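Local atomic coordinates of alpha-1,6-mannanase (Bacteroides thetaiotaomicron, PDB entry 4V1S), a protein that belongs to glycoside hydrolase family 76 and probably cleaves alpha-1,6-mannosidic bonds inside mannan chains. Residues 49-54 against 100-105; 55-60 against 376-381; 90-95 against 156-161. One frame throughout, in Å; residues are numbered along the deposited sequence. Where two conformers were deposited one is given.

Interaction 1: 49-54 against 100-105; sequences WCKETL and SEWSDA
Leu-54 and Lys-51 of helix 46-61 reach the benzo side of the Trp-102 indole on helix 99-114. The two helices belong to the (alpha/alpha)6 barrel of family 76, where both probably lie in the outer layer. The axes of 49-54 and 100-105 run in roughly the same direction, 30° apart, and come no nearer than 14.4 Å. Long side chains therefore bridge the gap. The tight part is buried. Leu-54 CD1 meets Trp-102 CH2 at 3.6 Å, approaching the ring obliquely. Leu-87 and Tyr-91 of helix 81-97 and Met-385 of helix 374-394 add to this apolar patch. With CG anti to the carbonyl carbon (chi1 -63°), the indole extends towards helix 46-61. At the solvent side the contact is looser. Lys-51 CG stands at the ring edge, 4.1 Å from Trp-102 CZ2. The Lys-51 chain then bends, and its NZ comes within 3.7 Å of Glu-101 OE2, a long salt bridge. Lys-51 has two conformers, so this pairing is doubtful. Glu-101 is better fixed from its other oxygen, OE1, which bonds to Tyr-47 OH. Trp-102 NE1 hydrogen-bonds to the same hydroxyl. Glu-101 CG rests 3.9 Å above one face of the Trp-102 ring, offset toward its rim.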
loop_
_atom_site.group_PDB
_atom_site.type_symbol
_atom_site.label_atom_id
_atom_site.label_comp_id
_atom_site.label_asym_id
_atom_site.label_seq_id
_atom_site.Cartn_x
_atom_site.Cartn_y
_atom_site.Cartn_z
ATOM N N TRP A 49 2.310 16.913 -11.813
ATOM C CA TRP A 49 1.738 16.979 -10.487
ATOM C C TRP A 49 2.539 16.129 -9.527
ATOM O O TRP A 49 2.768 16.531 -8.408
ATOM C CB TRP A 49 0.284 16.503 -10.472
ATOM C CG TRP A 49 -0.663 17.355 -11.241
ATOM C CD1 TRP A 49 -0.385 18.508 -11.898
ATOM C CD2 TRP A 49 -2.054 17.094 -11.434
ATOM N NE1 TRP A 49 -1.532 18.988 -12.505
ATOM C CE2 TRP A 49 -2.571 18.139 -12.228
ATOM C CE3 TRP A 49 -2.921 16.091 -10.991
ATOM C CZ2 TRP A 49 -3.929 18.206 -12.592
ATOM C CZ3 TRP A 49 -4.264 16.149 -11.368
ATOM C CH2 TRP A 49 -4.747 17.200 -12.163
ATOM N N CYS A 50 2.983 14.967 -9.999
ATOM C CA CYS A 50 3.785 14.088 -9.150
ATOM C C CYS A 50 5.096 14.752 -8.799
ATOM O O CYS A 50 5.450 14.836 -7.633
ATOM C CB CYS A 50 4.043 12.758 -9.835
ATOM S SG CYS A 50 5.052 11.618 -8.860
ATOM N N LYS A 51 5.809 15.263 -9.796
ATOM C CA LYS A 51 7.091 15.936 -9.543
ATOM C C LYS A 51 6.916 17.148 -8.615
ATOM O O LYS A 51 7.722 17.403 -7.749
ATOM C CB LYS A 51 7.777 16.304 -10.864
ATOM C CG LYS A 51 8.245 15.054 -11.612
ATOM C CD LYS A 51 8.524 15.297 -13.082
ATOM C CE LYS A 51 9.084 16.689 -13.292
ATOM N NZ LYS A 51 10.442 16.802 -12.720
ATOM N N GLU A 52 5.843 17.890 -8.811
ATOM C CA GLU A 52 5.541 19.000 -7.931
ATOM C C GLU A 52 5.410 18.559 -6.476
ATOM O O GLU A 52 5.945 19.204 -5.558
ATOM C CB GLU A 52 4.295 19.719 -8.418
ATOM C CG GLU A 52 4.539 20.553 -9.666
ATOM C CD GLU A 52 3.266 21.170 -10.250
ATOM O OE1 GLU A 52 2.154 20.728 -9.893
ATOM O OE2 GLU A 52 3.370 22.100 -11.088
ATOM N N THR A 53 4.655 17.490 -6.274
ATOM C CA THR A 53 4.393 16.976 -4.955
ATOM C C THR A 53 5.701 16.520 -4.287
ATOM O O THR A 53 5.964 16.838 -3.139
ATOM C CB THR A 53 3.407 15.834 -5.009
ATOM O OG1 THR A 53 2.272 16.201 -5.806
ATOM C CG2 THR A 53 2.972 15.455 -3.638
ATOM N N LEU A 54 6.500 15.791 -5.037
ATOM C CA LEU A 54 7.803 15.321 -4.531
ATOM C C LEU A 54 8.715 16.462 -4.140
ATOM O O LEU A 54 9.495 16.356 -3.175
ATOM C CB LEU A 54 8.480 14.372 -5.536
ATOM C CG LEU A 54 7.765 13.035 -5.811
ATOM C CD1 LEU A 54 8.396 12.325 -7.026
ATOM C CD2 LEU A 54 7.787 12.102 -4.602
ATOM N N SER A 100 15.392 6.201 -17.010
ATOM C CA SER A 100 16.538 7.067 -16.735
ATOM C C SER A 100 16.227 8.152 -15.702
ATOM O O SER A 100 17.092 8.497 -14.900
ATOM C CB SER A 100 17.111 7.651 -18.039
ATOM O OG SER A 100 16.122 8.326 -18.800
ATOM N N GLU A 101 15.005 8.683 -15.698
ATOM C CA GLU A 101 14.639 9.705 -14.711
ATOM C C GLU A 101 14.504 9.137 -13.298
ATOM O O GLU A 101 14.680 9.881 -12.354
ATOM C CB GLU A 101 13.341 10.445 -15.075
ATOM C CG GLU A 101 13.218 11.807 -14.367
ATOM C CD GLU A 101 12.061 12.693 -14.840
ATOM O OE1 GLU A 101 11.511 12.450 -15.939
ATOM O OE2 GLU A 101 11.706 13.652 -14.111
ATOM N N TRP A 102 14.141 7.861 -13.162
ATOM C CA TRP A 102 13.715 7.320 -11.861
ATOM C C TRP A 102 14.569 6.225 -11.262
ATOM O O TRP A 102 14.391 5.908 -10.104
ATOM C CB TRP A 102 12.235 6.885 -11.910
ATOM C CG TRP A 102 11.392 8.076 -12.175
ATOM C CD1 TRP A 102 10.846 8.420 -13.364
ATOM C CD2 TRP A 102 11.100 9.150 -11.273
ATOM N NE1 TRP A 102 10.194 9.603 -13.265
ATOM C CE2 TRP A 102 10.350 10.101 -12.002
ATOM C CE3 TRP A 102 11.399 9.400 -9.922
ATOM C CZ2 TRP A 102 9.876 11.289 -11.433
ATOM C CZ3 TRP A 102 10.938 10.580 -9.349
ATOM C CH2 TRP A 102 10.162 11.511 -10.112
ATOM N N SER A 103 15.488 5.648 -12.035
ATOM C CA SER A 103 16.254 4.515 -11.533
ATOM C C SER A 103 17.113 4.880 -10.339
ATOM O O SER A 103 17.182 4.131 -9.356
ATOM C CB SER A 103 17.105 3.913 -12.653
ATOM O OG SER A 103 16.242 3.247 -13.550
ATOM N N ASP A 104 17.802 6.012 -10.418
ATOM C CA ASP A 104 18.662 6.435 -9.300
ATOM C C ASP A 104 17.839 6.761 -8.057
ATOM O O ASP A 104 18.242 6.428 -6.948
ATOM C CB ASP A 104 19.511 7.650 -9.669
ATOM C CG ASP A 104 20.669 7.320 -10.591
ATOM O OD1 ASP A 104 20.979 6.133 -10.829
ATOM O OD2 ASP A 104 21.285 8.286 -11.095
ATOM N N ALA A 105 16.685 7.405 -8.244
ATOM C CA ALA A 105 15.824 7.780 -7.118
ATOM C C ALA A 105 15.339 6.523 -6.403
ATOM O O ALA A 105 15.317 6.450 -5.151
ATOM C CB ALA A 105 14.629 8.592 -7.599
#

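Interaction 2: 55-60 against 376-381; sequences SVIDKD and FSTVAA
Ile-57 carries this contact alone from its side. Its CG1 branch lies against Ser-377, with Ile-57 CG1 to Ser-377 CB at 3.6 Å. Ile-57 CD1 goes further in, 3.7 Å from Ser-377 O. There it also meets Thr-378, with Ile-57 CD1 to Thr-378 CG2 at 3.9 Å. Ala-381, one turn on from Ser-377, is a more distant neighbour, its CB 4.4 Å from Ile-57 CD1. The contacts are van der Waals throughout. CG1 of Ile-57 is anti to the carbonyl carbon (chi1 -66°), and the extended second torsion carries CD1 on towards helix 374-394.

The segments run nearly antiparallel, at 156°, with axes 10.0 Å apart. This pairs an early helix with the last helix of the chain and helps close the (alpha/alpha)6 barrel. Helix 374-394 probably belongs to the inner layer and helix 46-61 to the outer.

The next shell sets the rotation of Thr-378. Its OG1 bonds to Leu-374 O in its own helix and to Gly-83 O at the start of helix 81-97. The single hydroxyl proton must be shared or alternate between these two carbonyls; either way OG1 is turned to them and CG2 faces Ile-57. Tyr-69 packs on Ile-57 and its hydroxyl bonds to Asp-58 OD1. Tyr-357 touches Ser-377. Further out, Asp-60 OD2 forms a salt bridge with Arg-356 NE.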
loop_
_atom_site.group_PDB
_atom_site.type_symbol
_atom_site.label_atom_id
_atom_site.label_comp_id
_atom_site.label_asym_id
_atom_site.label_seq_id
_atom_site.Cartn_x
_atom_site.Cartn_y
_atom_site.Cartn_z
ATOM N N SER A 55 8.643 17.545 -4.896
ATOM C CA SER A 55 9.470 18.703 -4.608
ATOM C C SER A 55 9.081 19.295 -3.255
ATOM O O SER A 55 9.942 19.674 -2.449
ATOM C CB SER A 55 9.334 19.749 -5.716
ATOM O OG SER A 55 10.114 20.870 -5.421
ATOM N N VAL A 56 7.783 19.355 -2.988
ATOM C CA VAL A 56 7.330 19.907 -1.703
ATOM C C VAL A 56 7.643 18.986 -0.541
ATOM O O VAL A 56 8.105 19.426 0.507
ATOM C CB VAL A 56 5.852 20.290 -1.734
ATOM C CG1 VAL A 56 5.395 20.861 -0.401
ATOM C CG2 VAL A 56 5.648 21.397 -2.786
ATOM N N ILE A 57 7.420 17.699 -0.734
ATOM C CA ILE A 57 7.835 16.697 0.271
ATOM C C ILE A 57 9.317 16.825 0.610
ATOM O O ILE A 57 9.690 16.791 1.772
ATOM C CB ILE A 57 7.554 15.264 -0.209
ATOM C CG1 ILE A 57 6.050 15.013 -0.340
ATOM C CG2 ILE A 57 8.146 14.218 0.722
ATOM C CD1 ILE A 57 5.722 13.875 -1.286
ATOM N N ASP A 58 10.169 16.950 -0.415
ATOM C CA ASP A 58 11.614 17.070 -0.168
ATOM C C ASP A 58 11.935 18.333 0.597
ATOM O O ASP A 58 12.689 18.280 1.555
ATOM C CB ASP A 58 12.422 16.992 -1.463
ATOM C CG ASP A 58 12.582 15.568 -1.985
ATOM O OD1 ASP A 58 12.126 14.598 -1.309
ATOM O OD2 ASP A 58 13.168 15.437 -3.091
ATOM N N LYS A 59 11.337 19.452 0.196
ATOM C CA LYS A 59 11.571 20.712 0.865
ATOM C C LYS A 59 11.190 20.601 2.351
ATOM O O LYS A 59 11.945 20.985 3.241
ATOM C CB LYS A 59 10.784 21.816 0.138
ATOM C CG LYS A 59 11.291 23.201 0.436
ATOM C CD LYS A 59 10.593 24.239 -0.442
ATOM C CE LYS A 59 9.077 24.037 -0.401
ATOM N NZ LYS A 59 8.276 25.290 -0.547
ATOM N N ASP A 60 10.018 20.047 2.615
ATOM C CA ASP A 60 9.462 20.043 3.976
ATOM C C ASP A 60 10.075 18.974 4.865
ATOM O O ASP A 60 10.292 19.226 6.053
ATOM C CB ASP A 60 7.943 19.786 3.958
ATOM C CG ASP A 60 7.139 20.964 3.446
ATOM O OD1 ASP A 60 7.633 22.122 3.462
ATOM O OD2 ASP A 60 5.969 20.708 3.049
ATOM N N PHE A 376 1.054 11.675 4.251
ATOM C CA PHE A 376 -0.081 12.386 3.662
ATOM C C PHE A 376 0.210 12.801 2.198
ATOM O O PHE A 376 -0.652 12.699 1.319
ATOM C CB PHE A 376 -0.475 13.636 4.447
ATOM C CG PHE A 376 -0.854 13.425 5.901
ATOM C CD1 PHE A 376 -0.980 12.164 6.491
ATOM C CD2 PHE A 376 -1.122 14.558 6.692
ATOM C CE1 PHE A 376 -1.312 12.036 7.824
ATOM C CE2 PHE A 376 -1.464 14.431 8.029
ATOM C CZ PHE A 376 -1.556 13.166 8.606
ATOM N N SER A 377 1.407 13.325 1.941
ATOM C CA SER A 377 1.722 13.792 0.601
ATOM C C SER A 377 2.351 12.690 -0.232
ATOM O O SER A 377 2.208 12.700 -1.450
ATOM C CB SER A 377 2.625 15.021 0.603
ATOM O OG SER A 377 1.899 16.165 1.028
ATOM N N THR A 378 3.016 11.719 0.400
ATOM C CA THR A 378 3.650 10.681 -0.404
ATOM C C THR A 378 2.582 9.780 -1.093
ATOM O O THR A 378 2.802 9.330 -2.227
ATOM C CB THR A 378 4.615 9.840 0.419
ATOM O OG1 THR A 378 3.945 9.239 1.526
ATOM C CG2 THR A 378 5.840 10.671 0.875
ATOM N N VAL A 379 1.449 9.508 -0.424
ATOM C CA VAL A 379 0.399 8.736 -1.084
ATOM C C VAL A 379 -0.161 9.513 -2.277
ATOM O O VAL A 379 -0.481 8.930 -3.282
ATOM C CB VAL A 379 -0.673 8.273 -0.122
ATOM C CG1 VAL A 379 -1.400 9.436 0.543
ATOM C CG2 VAL A 379 -1.642 7.342 -0.801
ATOM N N ALA A 380 -0.272 10.841 -2.158
ATOM C CA ALA A 380 -0.721 11.653 -3.291
ATOM C C ALA A 380 0.260 11.572 -4.463
ATOM O O ALA A 380 -0.143 11.378 -5.586
ATOM C CB ALA A 380 -0.946 13.088 -2.871
ATOM N N ALA A 381 1.556 11.684 -4.182
ATOM C CA ALA A 381 2.554 11.549 -5.214
ATOM C C ALA A 381 2.434 10.214 -5.929
ATOM O O ALA A 381 2.523 10.142 -7.158
ATOM C CB ALA A 381 3.950 11.723 -4.631
#

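Interaction 3: 90-95 against 156-161; sequences TYTEGI and YLATQN
Ile-95 and Ala-158 point at each other, CB to CB, at 3.8 Å. The branched isoleucine straddles the small methyl. Ile-95 CG2 is 3.9 Å from Ala-158 CB, and Ile-95 CG1 is only slightly farther. CG2 is anti to the backbone N of Ile-95, and this brings it 3.6 Å from Ala-158 O. A turn earlier, the Thr-92 methyl CG2 lies 4.4 Å from the same Ala-158 CB. The threonine hydroxyl is used within its own helix, on Leu-88 O. Ile-95 CG1 also lies beside Thr-159 CG2, at the looser distance of 4.3 Å.

The contact joins the end of helix 81-97 to the end of helix 142-159. Both are probably inner helices of the (alpha/alpha)6 barrel. Helix 142-159 stops here. Gln-160 leaves helical geometry with positive phi (63°), and Asn-161 is the N-cap of helix 162-177. Its OD1 accepts from Tyr-164 N.

Thr-159 fixes this turn. Its OG1 accepts from Asn-161 N at 3.2 Å, an ST turn, and also bonds to Ala-155 O. On the flank away from Ile-95, Gln-160 NE2 lies above one face of the Tyr-156 ring, toward its rim, and makes a weak bond to Tyr-156 O.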
loop_
_atom_site.group_PDB
_atom_site.type_symbol
_atom_site.label_atom_id
_atom_site.label_comp_id
_atom_site.label_asym_id
_atom_site.label_seq_id
_atom_site.Cartn_x
_atom_site.Cartn_y
_atom_site.Cartn_z
ATOM N N THR A 90 6.172 5.109 -5.563
ATOM C CA THR A 90 6.178 6.203 -6.531
ATOM C C THR A 90 7.338 6.072 -7.495
ATOM O O THR A 90 7.168 6.111 -8.722
ATOM C CB THR A 90 6.246 7.564 -5.830
ATOM O OG1 THR A 90 5.127 7.667 -4.966
ATOM C CG2 THR A 90 6.236 8.675 -6.824
ATOM N N TYR A 91 8.531 5.871 -6.944
ATOM C CA TYR A 91 9.721 5.769 -7.806
ATOM C C TYR A 91 9.657 4.519 -8.681
ATOM O O TYR A 91 10.045 4.531 -9.860
ATOM C CB TYR A 91 11.007 5.791 -6.980
ATOM C CG TYR A 91 11.159 6.959 -6.029
ATOM C CD1 TYR A 91 10.840 8.250 -6.401
ATOM C CD2 TYR A 91 11.687 6.767 -4.755
ATOM C CE1 TYR A 91 10.965 9.294 -5.491
ATOM C CE2 TYR A 91 11.871 7.812 -3.870
ATOM C CZ TYR A 91 11.555 9.084 -4.246
ATOM O OH TYR A 91 11.719 10.114 -3.300
ATOM N N THR A 92 9.169 3.437 -8.112
ATOM C CA THR A 92 8.962 2.224 -8.883
ATOM C C THR A 92 8.026 2.440 -10.069
ATOM O O THR A 92 8.355 2.077 -11.197
ATOM C CB THR A 92 8.443 1.120 -7.990
ATOM O OG1 THR A 92 9.418 0.843 -6.970
ATOM C CG2 THR A 92 8.133 -0.141 -8.819
ATOM N N GLU A 93 6.875 3.072 -9.828
ATOM C CA GLU A 93 5.972 3.380 -10.932
ATOM C C GLU A 93 6.621 4.336 -11.934
ATOM O O GLU A 93 6.395 4.224 -13.144
ATOM C CB GLU A 93 4.660 3.941 -10.418
ATOM C CG GLU A 93 3.541 4.060 -11.437
ATOM C CD GLU A 93 2.886 2.738 -11.853
ATOM O OE1 GLU A 93 3.469 1.660 -11.644
ATOM O OE2 GLU A 93 1.761 2.773 -12.425
ATOM N N GLY A 94 7.439 5.257 -11.431
ATOM C CA GLY A 94 8.205 6.164 -12.287
ATOM C C GLY A 94 9.020 5.461 -13.361
ATOM O O GLY A 94 9.142 5.975 -14.477
ATOM N N ILE A 95 9.547 4.274 -13.041
ATOM C CA ILE A 95 10.364 3.535 -13.998
ATOM C C ILE A 95 9.568 3.254 -15.294
ATOM O O ILE A 95 10.147 3.196 -16.382
ATOM C CB ILE A 95 10.882 2.185 -13.416
ATOM C CG1 ILE A 95 11.728 2.353 -12.136
ATOM C CG2 ILE A 95 11.705 1.465 -14.449
ATOM C CD1 ILE A 95 12.971 3.194 -12.278
ATOM N N TYR A 156 11.644 -4.834 -8.411
ATOM C CA TYR A 156 12.302 -5.905 -9.169
ATOM C C TYR A 156 11.697 -6.091 -10.572
ATOM O O TYR A 156 12.415 -6.204 -11.555
ATOM C CB TYR A 156 12.245 -7.245 -8.394
ATOM C CG TYR A 156 12.732 -8.404 -9.234
ATOM C CD1 TYR A 156 14.080 -8.595 -9.469
ATOM C CD2 TYR A 156 11.837 -9.244 -9.857
ATOM C CE1 TYR A 156 14.523 -9.629 -10.289
ATOM C CE2 TYR A 156 12.267 -10.270 -10.664
ATOM C CZ TYR A 156 13.609 -10.456 -10.884
ATOM O OH TYR A 156 14.003 -11.513 -11.680
ATOM N N LEU A 157 10.377 -6.128 -10.676
ATOM C CA LEU A 157 9.772 -6.276 -11.981
ATOM C C LEU A 157 10.176 -5.150 -12.930
ATOM O O LEU A 157 10.337 -5.375 -14.114
ATOM C CB LEU A 157 8.260 -6.386 -11.871
ATOM C CG LEU A 157 7.714 -7.676 -11.255
ATOM C CD1 LEU A 157 6.230 -7.510 -10.967
ATOM C CD2 LEU A 157 7.926 -8.875 -12.164
ATOM N N ALA A 158 10.315 -3.941 -12.390
ATOM C CA ALA A 158 10.632 -2.743 -13.187
ATOM C C ALA A 158 12.097 -2.665 -13.631
ATOM O O ALA A 158 12.400 -2.066 -14.668
ATOM C CB ALA A 158 10.264 -1.478 -12.417
ATOM N N THR A 159 12.995 -3.235 -12.826
ATOM C CA THR A 159 14.434 -3.021 -12.998
ATOM C C THR A 159 15.265 -4.282 -13.167
ATOM O O THR A 159 16.420 -4.221 -13.633
ATOM C CB THR A 159 15.052 -2.298 -11.782
ATOM O OG1 THR A 159 14.958 -3.123 -10.618
ATOM C CG2 THR A 159 14.389 -0.955 -11.548
ATOM N N GLN A 160 14.719 -5.407 -12.706
ATOM C CA GLN A 160 15.419 -6.693 -12.671
ATOM C C GLN A 160 16.659 -6.679 -11.768
ATOM O O GLN A 160 17.544 -7.522 -11.912
ATOM C CB GLN A 160 15.713 -7.197 -14.083
ATOM C CG GLN A 160 14.419 -7.332 -14.885
ATOM C CD GLN A 160 13.631 -8.601 -14.543
ATOM O OE1 GLN A 160 14.044 -9.728 -14.884
ATOM N NE2 GLN A 160 12.464 -8.425 -13.953
ATOM N N ASN A 161 16.658 -5.786 -10.776
ATOM C CA ASN A 161 17.741 -5.716 -9.810
ATOM C C ASN A 161 17.561 -6.794 -8.757
ATOM O O ASN A 161 16.540 -6.817 -8.052
ATOM C CB ASN A 161 17.759 -4.342 -9.169
ATOM C CG ASN A 161 18.865 -4.194 -8.154
ATOM O OD1 ASN A 161 18.854 -4.846 -7.105
ATOM N ND2 ASN A 161 19.806 -3.322 -8.434
#

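Interactions 1 and 2 share helix 46-61, one turn after another, and their centres are about 11 Å apart. Leu-54 CD2 touches Ala-381 CB at 3.9 Å, and Cys-50 SG lies 3.4 Å from Ala-381 O. Interaction 3 is about 12 Å from interaction 1, centre to centre. Helix 81-97 links them: Trp-102 CD1 packs 3.2 Å from Gly-94 O, and Ile-95 CD1 is 3.5 Å from Ser-103 OG. Interactions 2 and 3 are farther apart, about 19 Å between centres. They meet where Thr-90 OG1 lies 3.8 Å from Ala-381 C. Helix 81-97 takes part in interaction 3 and touches the other two. Only interaction 2 reaches the last helix of the barrel.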